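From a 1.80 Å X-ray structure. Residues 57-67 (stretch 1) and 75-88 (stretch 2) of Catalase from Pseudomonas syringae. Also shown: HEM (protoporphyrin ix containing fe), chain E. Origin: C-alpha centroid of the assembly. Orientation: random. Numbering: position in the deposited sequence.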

# COMPACT_ATOMS: atom_id res chain seq x y z
N GLY A 57 -24.58 5.27 4.49
CA GLY A 57 -25.02 4.11 3.72
C GLY A 57 -26.17 3.46 4.47
O GLY A 57 -26.31 3.54 5.69
N VAL A 58 -27.12 2.97 3.66
CA VAL A 58 -28.29 2.25 4.14
C VAL A 58 -28.62 1.16 3.11
O VAL A 58 -28.05 1.07 2.03
CB VAL A 58 -29.51 3.16 4.28
CG1 VAL A 58 -29.41 4.27 5.39
CG2 VAL A 58 -29.78 3.87 2.97
N LYS A 59 -29.54 0.28 3.52
CA LYS A 59 -29.88 -0.86 2.65
C LYS A 59 -31.37 -0.90 2.39
O LYS A 59 -32.11 -0.35 3.19
CB LYS A 59 -29.43 -2.13 3.39
CG LYS A 59 -27.95 -2.38 3.27
CD LYS A 59 -27.45 -3.67 3.85
CE LYS A 59 -27.38 -3.61 5.37
NZ LYS A 59 -26.58 -4.80 5.86
N GLY A 60 -31.82 -1.51 1.31
CA GLY A 60 -33.30 -1.54 1.10
C GLY A 60 -33.52 -2.53 -0.09
O GLY A 60 -32.77 -3.47 -0.27
N GLU A 61 -34.59 -2.23 -0.82
CA GLU A 61 -34.92 -3.10 -1.95
C GLU A 61 -35.58 -2.29 -3.06
O GLU A 61 -36.22 -1.32 -2.71
CB GLU A 61 -35.93 -4.20 -1.51
CG GLU A 61 -35.33 -5.39 -0.79
CD GLU A 61 -35.21 -6.68 -1.54
OE1 GLU A 61 -34.82 -7.72 -0.95
OE2 GLU A 61 -35.55 -6.72 -2.75
N PHE A 62 -35.39 -2.76 -4.30
CA PHE A 62 -36.05 -2.06 -5.40
C PHE A 62 -36.98 -3.12 -6.06
O PHE A 62 -36.49 -4.25 -6.21
CB PHE A 62 -35.04 -1.64 -6.47
CG PHE A 62 -35.60 -1.23 -7.81
CD1 PHE A 62 -36.20 0.00 -7.94
CD2 PHE A 62 -35.53 -2.11 -8.90
CE1 PHE A 62 -36.73 0.37 -9.17
CE2 PHE A 62 -36.11 -1.76 -10.13
CZ PHE A 62 -36.69 -0.51 -10.25
N THR A 63 -38.17 -2.66 -6.38
CA THR A 63 -39.09 -3.60 -7.06
C THR A 63 -39.51 -3.01 -8.40
O THR A 63 -40.08 -1.93 -8.40
CB THR A 63 -40.26 -3.90 -6.11
OG1 THR A 63 -39.74 -4.65 -4.99
CG2 THR A 63 -41.30 -4.79 -6.81
N ALA A 64 -39.23 -3.68 -9.50
CA ALA A 64 -39.70 -3.14 -10.78
C ALA A 64 -41.21 -3.32 -10.98
O ALA A 64 -41.83 -4.27 -10.47
CB ALA A 64 -38.95 -3.77 -11.92
N SER A 65 -41.78 -2.46 -11.82
CA SER A 65 -43.23 -2.51 -12.01
C SER A 65 -43.73 -2.29 -13.43
O SER A 65 -44.94 -2.01 -13.53
CB SER A 65 -43.90 -1.46 -11.12
OG SER A 65 -43.45 -0.15 -11.43
N ALA A 66 -42.89 -2.30 -14.44
CA ALA A 66 -43.42 -2.04 -15.78
C ALA A 66 -42.82 -3.01 -16.77
O ALA A 66 -41.84 -3.69 -16.46
CB ALA A 66 -43.08 -0.59 -16.18
N ASP A 67 -43.40 -3.00 -17.97
CA ASP A 67 -42.86 -3.83 -19.04
C ASP A 67 -41.92 -2.95 -19.87
O ASP A 67 -42.41 -2.11 -20.66
CB ASP A 67 -43.95 -4.36 -19.98
CG ASP A 67 -43.37 -5.19 -21.11
OD1 ASP A 67 -44.17 -5.63 -21.99
OD2 ASP A 67 -42.15 -5.46 -21.18
CHA HEM E . -17.46 9.39 -6.40
CHB HEM E . -21.40 11.07 -8.67
CHC HEM E . -18.59 12.85 -12.18
CHD HEM E . -14.83 10.33 -10.42
C1A HEM E . -18.76 9.71 -6.72
C2A HEM E . -19.94 9.40 -5.86
C3A HEM E . -21.02 9.86 -6.49
C4A HEM E . -20.57 10.48 -7.73
CMA HEM E . -22.49 9.78 -6.06
CAA HEM E . -19.79 8.65 -4.53
CBA HEM E . -20.17 7.13 -4.59
CGA HEM E . -20.18 6.57 -3.14
O1A HEM E . -19.25 5.75 -2.94
O2A HEM E . -21.14 6.99 -2.47
C1B HEM E . -20.99 11.67 -9.83
C2B HEM E . -21.88 12.22 -10.86
C3B HEM E . -21.09 12.73 -11.83
C4B HEM E . -19.72 12.50 -11.44
CMB HEM E . -23.41 12.20 -10.75
CAB HEM E . -21.44 13.45 -13.12
CBB HEM E . -22.58 13.29 -13.77
C1C HEM E . -17.38 12.23 -12.06
C2C HEM E . -16.35 12.21 -13.07
C3C HEM E . -15.32 11.49 -12.60
C4C HEM E . -15.66 11.09 -11.25
CMC HEM E . -16.46 12.83 -14.49
CAC HEM E . -13.97 11.12 -13.25
CBC HEM E . -13.83 10.79 -14.55
C1D HEM E . -15.22 9.92 -9.14
C2D HEM E . -14.36 9.22 -8.21
C3D HEM E . -15.07 8.96 -7.11
C4D HEM E . -16.40 9.49 -7.32
CMD HEM E . -12.89 8.90 -8.53
CAD HEM E . -14.61 8.21 -5.82
CBD HEM E . -15.06 6.71 -5.92
CGD HEM E . -14.50 5.83 -4.81
O1D HEM E . -15.16 4.77 -4.55
O2D HEM E . -13.43 6.10 -4.20
NA HEM E . -19.20 10.41 -7.81
NB HEM E . -19.68 11.83 -10.22
NC HEM E . -16.92 11.57 -10.94
ND HEM E . -16.47 10.02 -8.57
FE HEM E . -18.08 10.90 -9.42
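Stretch 2 75-88: TVFKSGEKTPVFVR

Stretch 2 pairs with stretch 1 as a neighbouring antiparallel strand, and the apolar centre of the contact lies on the sheet face that carries Val58, Phe62, Thr83, Val85 and Val87. Here Phe62 CB packs against Val85 CG1 at 4.1 Å, and Val58 CG2 meets Val87 CB at 4.2 Å. Between them Gly60, the partner of Val85, has no side chain, and Val85 CG2 lies 3.7 Å from Glu61 N. The Phe62 ring (chi1 t) extends beyond the paired strands to the 3-10 segment 75-77, where Phe62 CD2 is 4.2 Å from Val76 CG2 and Val76 O approaches the ring edge, 3.5 Å from Phe62 CE2. Ala64 closes this end: its CB points toward stretch 2 and lies 3.5 Å from Val76 O, 3.6 Å from Phe77 O and 3.5 Å from Lys78 O.

The frame beneath these contacts is extended backbone. Strand 82-88 runs against strand 57-64, with 145° between their N-to-C directions and a closest axial approach of 4.3 Å. Gly57 faces Arg88, and the register continues without a break to Thr63 opposite Lys82. Three hydrogen-bonded pairs alternate with non-hydrogen-bonded ones, each closing a two-bond ring: Val58 N to Val87 O 3.0 Å and Val87 N to Val58 O 2.8 Å; Gly60 N to Val85 O 3.1 Å and Val85 N to Gly60 O 3.0 Å; Phe62 N to Thr83 O and Thr83 N to Phe62 O, both 2.7 Å. In the non-hydrogen-bonded pairs the CA atoms come nearer, 4.2 Å for Gly57 and Arg88, and CA-H...O contacts supplement the ladder, as from Gly57 CA to Val87 O at 3.2 Å.

On the face bearing Lys59, Glu61, Pro84 and Phe86, the Phe86 ring leans back over stretch 1. Val58 O lies over one face of the ring, while Lys59 CG is 3.6 Å from Phe86 CD1. Gly57 CA is 3.8 Å from Phe86 CZ, and an ideal CB on Gly57 would clash with that atom at 2.6 Å; the bare glycine leaves the ring its place.

The edge is polar. Lys82 NZ donates a hydrogen bond to Thr63 OG1 at 2.8 Å, tying together the side chains of the last bridged pair. Beyond it, Ala64 N donates to Glu81 O at 3.0 Å and Gly80 N to Ala64 O at 2.8 Å, carrying the backbone contact into the type II turn from Lys78 to Glu81. The turn is closed by Glu81 N to Lys78 O, 2.8 Å, and reinforced by a salt bridge from Lys78 NZ to Glu81 OE1, 2.7 Å; Gly80 takes the positive phi (83°) that favours glycine. At the other end, Arg88 reaches past the strand pair to the haem, its NH1 donating a hydrogen bond to HEM O2A at 2.7 Å.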

# COMPACT_ATOMS: atom_id res chain seq x y z
N THR A 75 -32.56 -8.20 -16.21
CA THR A 75 -33.50 -8.75 -15.22
C THR A 75 -33.98 -7.81 -14.15
O THR A 75 -35.13 -7.88 -13.67
CB THR A 75 -32.87 -10.02 -14.55
OG1 THR A 75 -32.47 -10.89 -15.61
CG2 THR A 75 -33.88 -10.77 -13.69
N VAL A 76 -33.16 -6.83 -13.70
CA VAL A 76 -33.57 -5.87 -12.69
C VAL A 76 -34.80 -5.07 -13.06
O VAL A 76 -35.54 -4.60 -12.18
CB VAL A 76 -32.35 -4.91 -12.36
CG1 VAL A 76 -32.02 -4.05 -13.57
CG2 VAL A 76 -32.64 -4.07 -11.15
N PHE A 77 -35.15 -4.91 -14.34
CA PHE A 77 -36.30 -4.19 -14.79
C PHE A 77 -37.53 -5.09 -15.07
O PHE A 77 -38.56 -4.53 -15.41
CB PHE A 77 -35.97 -3.46 -16.09
CG PHE A 77 -34.80 -2.50 -16.02
CD1 PHE A 77 -33.74 -2.63 -16.89
CD2 PHE A 77 -34.78 -1.50 -15.06
CE1 PHE A 77 -32.68 -1.73 -16.84
CE2 PHE A 77 -33.73 -0.61 -15.00
CZ PHE A 77 -32.67 -0.72 -15.89
N LYS A 78 -37.39 -6.40 -14.88
CA LYS A 78 -38.57 -7.28 -15.13
C LYS A 78 -39.65 -7.05 -14.11
O LYS A 78 -39.41 -7.10 -12.89
CB LYS A 78 -38.02 -8.70 -15.08
CG LYS A 78 -39.01 -9.83 -14.89
CD LYS A 78 -38.20 -11.14 -14.91
CE LYS A 78 -38.73 -12.08 -13.84
NZ LYS A 78 -38.94 -11.40 -12.53
N SER A 79 -40.88 -6.77 -14.50
CA SER A 79 -41.99 -6.48 -13.63
C SER A 79 -42.15 -7.49 -12.49
O SER A 79 -42.09 -8.69 -12.74
CB SER A 79 -43.30 -6.42 -14.45
OG SER A 79 -44.24 -5.76 -13.66
N GLY A 80 -42.19 -6.94 -11.27
CA GLY A 80 -42.26 -7.71 -10.03
C GLY A 80 -40.91 -8.23 -9.54
O GLY A 80 -40.81 -8.86 -8.47
N GLU A 81 -39.82 -7.98 -10.30
CA GLU A 81 -38.53 -8.47 -9.83
C GLU A 81 -38.13 -7.63 -8.62
O GLU A 81 -38.12 -6.41 -8.74
CB GLU A 81 -37.45 -8.36 -10.91
CG GLU A 81 -36.07 -8.77 -10.40
CD GLU A 81 -35.81 -10.25 -10.48
OE1 GLU A 81 -36.69 -10.96 -11.04
OE2 GLU A 81 -34.74 -10.75 -10.06
N LYS A 82 -37.70 -8.30 -7.55
CA LYS A 82 -37.27 -7.56 -6.34
C LYS A 82 -35.78 -7.75 -6.21
O LYS A 82 -35.27 -8.88 -6.23
CB LYS A 82 -38.01 -8.10 -5.13
CG LYS A 82 -38.10 -7.21 -3.92
CD LYS A 82 -39.09 -7.75 -2.90
CE LYS A 82 -40.47 -8.03 -3.48
NZ LYS A 82 -41.16 -6.81 -4.02
N THR A 83 -35.07 -6.60 -6.08
CA THR A 83 -33.62 -6.64 -6.02
C THR A 83 -33.12 -5.89 -4.77
O THR A 83 -33.55 -4.76 -4.59
CB THR A 83 -33.10 -5.88 -7.27
OG1 THR A 83 -33.40 -6.68 -8.45
CG2 THR A 83 -31.59 -5.72 -7.22
N PRO A 84 -32.33 -6.51 -3.96
CA PRO A 84 -31.76 -5.83 -2.78
C PRO A 84 -30.84 -4.71 -3.29
O PRO A 84 -30.18 -4.90 -4.29
CB PRO A 84 -30.91 -6.85 -2.05
CG PRO A 84 -31.09 -8.14 -2.81
CD PRO A 84 -31.75 -7.85 -4.15
N VAL A 85 -30.74 -3.63 -2.53
CA VAL A 85 -29.82 -2.55 -2.85
C VAL A 85 -28.99 -2.13 -1.63
O VAL A 85 -29.41 -2.32 -0.48
CB VAL A 85 -30.59 -1.29 -3.31
CG1 VAL A 85 -31.46 -1.53 -4.57
CG2 VAL A 85 -31.54 -0.67 -2.28
N PHE A 86 -27.93 -1.37 -1.91
CA PHE A 86 -27.17 -0.69 -0.88
C PHE A 86 -27.14 0.75 -1.44
O PHE A 86 -26.79 0.87 -2.64
CB PHE A 86 -25.78 -1.28 -0.69
CG PHE A 86 -25.03 -0.60 0.44
CD1 PHE A 86 -24.94 -1.21 1.66
CD2 PHE A 86 -24.49 0.68 0.23
CE1 PHE A 86 -24.28 -0.60 2.74
CE2 PHE A 86 -23.83 1.28 1.32
CZ PHE A 86 -23.75 0.69 2.54
N VAL A 87 -27.50 1.77 -0.67
CA VAL A 87 -27.45 3.15 -1.18
C VAL A 87 -26.42 3.94 -0.35
O VAL A 87 -26.49 3.79 0.85
CB VAL A 87 -28.83 3.81 -1.15
CG1 VAL A 87 -28.75 5.34 -1.32
CG2 VAL A 87 -29.77 3.24 -2.25
N ARG A 88 -25.54 4.70 -0.98
CA ARG A 88 -24.66 5.57 -0.18
C ARG A 88 -25.04 7.00 -0.67
O ARG A 88 -25.02 7.30 -1.87
CB ARG A 88 -23.16 5.31 -0.44
CG ARG A 88 -22.29 6.16 0.55
CD ARG A 88 -20.88 5.52 0.53
NE ARG A 88 -19.94 6.47 1.19
CZ ARG A 88 -19.48 7.61 0.73
NH1 ARG A 88 -19.76 8.16 -0.45
NH2 ARG A 88 -18.64 8.26 1.58
O HOH W 1 -18.11 13.31 -8.68